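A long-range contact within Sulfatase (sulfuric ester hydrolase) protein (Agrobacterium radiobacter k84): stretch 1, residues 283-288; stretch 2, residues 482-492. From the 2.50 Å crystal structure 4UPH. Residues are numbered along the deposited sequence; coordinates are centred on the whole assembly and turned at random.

Stretch 1 (283-288) AVHPLL
Stretch 2 (482-492) HFAGLPPLLYD

A single histidine can organise a long-range contact when both ring nitrogens are used, and H285 illustrates the principle. It stands at the N-cap of a helix that starts at P286, its own backbone extended (phi/psi -148/142) before P286 and L287 turn helical, near -60/-36. With chi1 t (-161°) and chi2 -90°, H285 ND1 accepts from L287 N at 3.1 Å, capping the helix, which leaves NE2 free to reach the second stretch.

That stretch begins with the end of a strand. F483 (-104/134; chi1 m, chi2 80°) lays its flat ring, well suited to stacking, against the imidazole in an offset stack, centroids 4.0 Å apart and planes at 21°, with F483 CZ 3.4 Å from H285 CE1. L287, chi1 t and chi2 p, brings CD2 to 3.7 Å from F483 CE2 at the ring edge. A484 and G485 carry the chain onward without touching stretch 1.

L486 (-125/172; m, t) directs its CA-to-CB bond toward stretch 1. L486 CB lies 3.6 Å from H285 CE1, near the imidazole plane, while the branched end offers L486 CD2 to P286 CB at 4.1 Å and L486 CD1 to L287 CB at 4.3 Å. P286 CA and L486 CA are 7.4 Å apart; H285 CA and P487 CA, 7.7 Å.

P487 (-69/152) lacks a backbone N-H, but its carbonyl accepts the one hydrogen bond across the contact: H285 NE2 donates to P487 O at 2.7 Å, angle 147°. P487 CD lies 4.1 Å from P286 CG. P488 directs its CB away.

From L489 (-124/141; m, t) the chain is a strand again. L489 CD2 lies 3.7 Å from H285 CD2 and 4.3 Å from CG1 of V284 (-65/-40; chi1 t). Y491 (-117/127; chi1 m, chi2 -81°) starts sideways, yet Y491 OH ends 3.8 Å from V284 CG1. H285, F483 and L489 are buried; 390 Å² is covered, both sides summed.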

# COMPACT_ATOMS: atom_id res chain seq x y z
N ALA A 283 -28.11 -14.25 -6.84
CA ALA A 283 -28.83 -13.46 -5.84
C ALA A 283 -28.03 -13.20 -4.55
O ALA A 283 -28.35 -12.27 -3.82
CB ALA A 283 -30.17 -14.14 -5.51
N VAL A 284 -27.00 -14.02 -4.28
CA VAL A 284 -26.18 -13.94 -3.06
C VAL A 284 -25.37 -12.63 -2.98
O VAL A 284 -25.29 -12.06 -1.88
CB VAL A 284 -25.28 -15.20 -2.86
CG1 VAL A 284 -24.46 -15.11 -1.56
CG2 VAL A 284 -26.14 -16.48 -2.86
N HIS A 285 -24.80 -12.15 -4.11
CA HIS A 285 -23.99 -10.95 -4.13
C HIS A 285 -24.09 -10.17 -5.46
O HIS A 285 -24.04 -10.81 -6.52
CB HIS A 285 -22.49 -11.27 -3.81
CG HIS A 285 -21.70 -10.07 -3.37
ND1 HIS A 285 -21.03 -9.28 -4.28
CD2 HIS A 285 -21.58 -9.51 -2.13
CE1 HIS A 285 -20.53 -8.28 -3.58
NE2 HIS A 285 -20.83 -8.38 -2.28
N PRO A 286 -24.10 -8.81 -5.41
CA PRO A 286 -24.15 -8.00 -6.65
C PRO A 286 -23.08 -8.32 -7.70
O PRO A 286 -23.37 -8.25 -8.89
CB PRO A 286 -23.99 -6.56 -6.15
CG PRO A 286 -24.49 -6.56 -4.76
CD PRO A 286 -24.17 -7.95 -4.20
N LEU A 287 -21.86 -8.69 -7.26
CA LEU A 287 -20.77 -9.06 -8.16
C LEU A 287 -21.11 -10.32 -8.96
O LEU A 287 -20.75 -10.40 -10.14
CB LEU A 287 -19.44 -9.26 -7.39
CG LEU A 287 -18.20 -9.57 -8.27
CD1 LEU A 287 -17.75 -8.34 -9.04
CD2 LEU A 287 -17.07 -10.19 -7.46
N LEU A 288 -21.82 -11.28 -8.33
CA LEU A 288 -22.23 -12.52 -8.99
C LEU A 288 -23.31 -12.24 -10.05
O LEU A 288 -23.24 -12.77 -11.17
CB LEU A 288 -22.73 -13.55 -7.95
CG LEU A 288 -21.72 -14.06 -6.91
CD1 LEU A 288 -22.37 -15.09 -5.98
CD2 LEU A 288 -20.50 -14.66 -7.57
N HIS A 482 -14.24 -9.07 1.97
CA HIS A 482 -14.59 -7.68 2.11
C HIS A 482 -14.45 -7.00 0.75
O HIS A 482 -13.42 -7.15 0.07
CB HIS A 482 -13.71 -6.98 3.16
CG HIS A 482 -14.01 -5.50 3.27
ND1 HIS A 482 -13.44 -4.58 2.40
CD2 HIS A 482 -14.82 -4.84 4.13
CE1 HIS A 482 -13.91 -3.40 2.76
NE2 HIS A 482 -14.73 -3.50 3.80
N PHE A 483 -15.50 -6.27 0.35
CA PHE A 483 -15.53 -5.50 -0.90
C PHE A 483 -15.34 -4.04 -0.54
O PHE A 483 -15.98 -3.59 0.41
CB PHE A 483 -16.87 -5.69 -1.59
CG PHE A 483 -17.03 -7.02 -2.27
CD1 PHE A 483 -17.35 -8.16 -1.54
CD2 PHE A 483 -16.90 -7.13 -3.65
CE1 PHE A 483 -17.52 -9.41 -2.17
CE2 PHE A 483 -17.07 -8.37 -4.28
CZ PHE A 483 -17.35 -9.51 -3.54
N ALA A 484 -14.47 -3.31 -1.26
CA ALA A 484 -14.29 -1.87 -1.02
C ALA A 484 -15.60 -1.07 -1.18
O ALA A 484 -15.81 -0.09 -0.45
CB ALA A 484 -13.24 -1.31 -1.97
N GLY A 485 -16.47 -1.48 -2.12
CA GLY A 485 -17.71 -0.74 -2.35
C GLY A 485 -19.01 -1.51 -2.43
O GLY A 485 -20.02 -0.94 -2.79
N LEU A 486 -18.99 -2.81 -2.11
CA LEU A 486 -20.16 -3.70 -2.15
C LEU A 486 -20.34 -4.36 -0.77
O LEU A 486 -19.49 -4.12 0.09
CB LEU A 486 -20.00 -4.74 -3.28
CG LEU A 486 -20.02 -4.21 -4.71
CD1 LEU A 486 -19.67 -5.30 -5.70
CD2 LEU A 486 -21.40 -3.61 -5.05
N PRO A 487 -21.45 -5.09 -0.48
CA PRO A 487 -21.58 -5.68 0.88
C PRO A 487 -20.57 -6.81 1.16
O PRO A 487 -20.17 -7.51 0.23
CB PRO A 487 -23.03 -6.22 0.89
CG PRO A 487 -23.69 -5.68 -0.34
CD PRO A 487 -22.60 -5.48 -1.33
N PRO A 488 -20.17 -7.04 2.43
CA PRO A 488 -19.24 -8.15 2.68
C PRO A 488 -19.89 -9.55 2.58
O PRO A 488 -21.11 -9.67 2.54
CB PRO A 488 -18.71 -7.85 4.09
CG PRO A 488 -19.82 -7.15 4.75
CD PRO A 488 -20.57 -6.38 3.69
N LEU A 489 -19.04 -10.60 2.53
CA LEU A 489 -19.49 -12.01 2.52
C LEU A 489 -18.84 -12.79 3.69
O LEU A 489 -17.70 -12.53 4.07
CB LEU A 489 -19.23 -12.72 1.16
CG LEU A 489 -20.02 -12.21 -0.02
CD1 LEU A 489 -19.49 -12.79 -1.29
CD2 LEU A 489 -21.55 -12.44 0.15
N LEU A 490 -19.60 -13.67 4.30
CA LEU A 490 -19.07 -14.50 5.36
C LEU A 490 -19.60 -15.88 5.13
O LEU A 490 -20.81 -16.05 5.03
CB LEU A 490 -19.37 -13.97 6.80
CG LEU A 490 -18.77 -14.78 7.98
CD1 LEU A 490 -17.21 -14.74 7.98
CD2 LEU A 490 -19.27 -14.26 9.30
N TYR A 491 -18.69 -16.86 4.96
CA TYR A 491 -19.04 -18.26 4.78
C TYR A 491 -18.49 -19.11 5.93
O TYR A 491 -17.29 -19.01 6.23
CB TYR A 491 -18.57 -18.81 3.44
CG TYR A 491 -19.19 -18.11 2.25
CD1 TYR A 491 -20.46 -18.45 1.80
CD2 TYR A 491 -18.49 -17.12 1.56
CE1 TYR A 491 -21.04 -17.80 0.69
CE2 TYR A 491 -19.05 -16.47 0.45
CZ TYR A 491 -20.32 -16.82 0.02
OH TYR A 491 -20.87 -16.22 -1.09
N ASP A 492 -19.37 -19.90 6.60
CA ASP A 492 -18.99 -20.84 7.66
C ASP A 492 -18.66 -22.13 6.92
O ASP A 492 -19.57 -22.86 6.55
CB ASP A 492 -20.18 -21.09 8.61
CG ASP A 492 -19.85 -21.92 9.83
OD1 ASP A 492 -18.91 -22.74 9.76
OD2 ASP A 492 -20.50 -21.72 10.87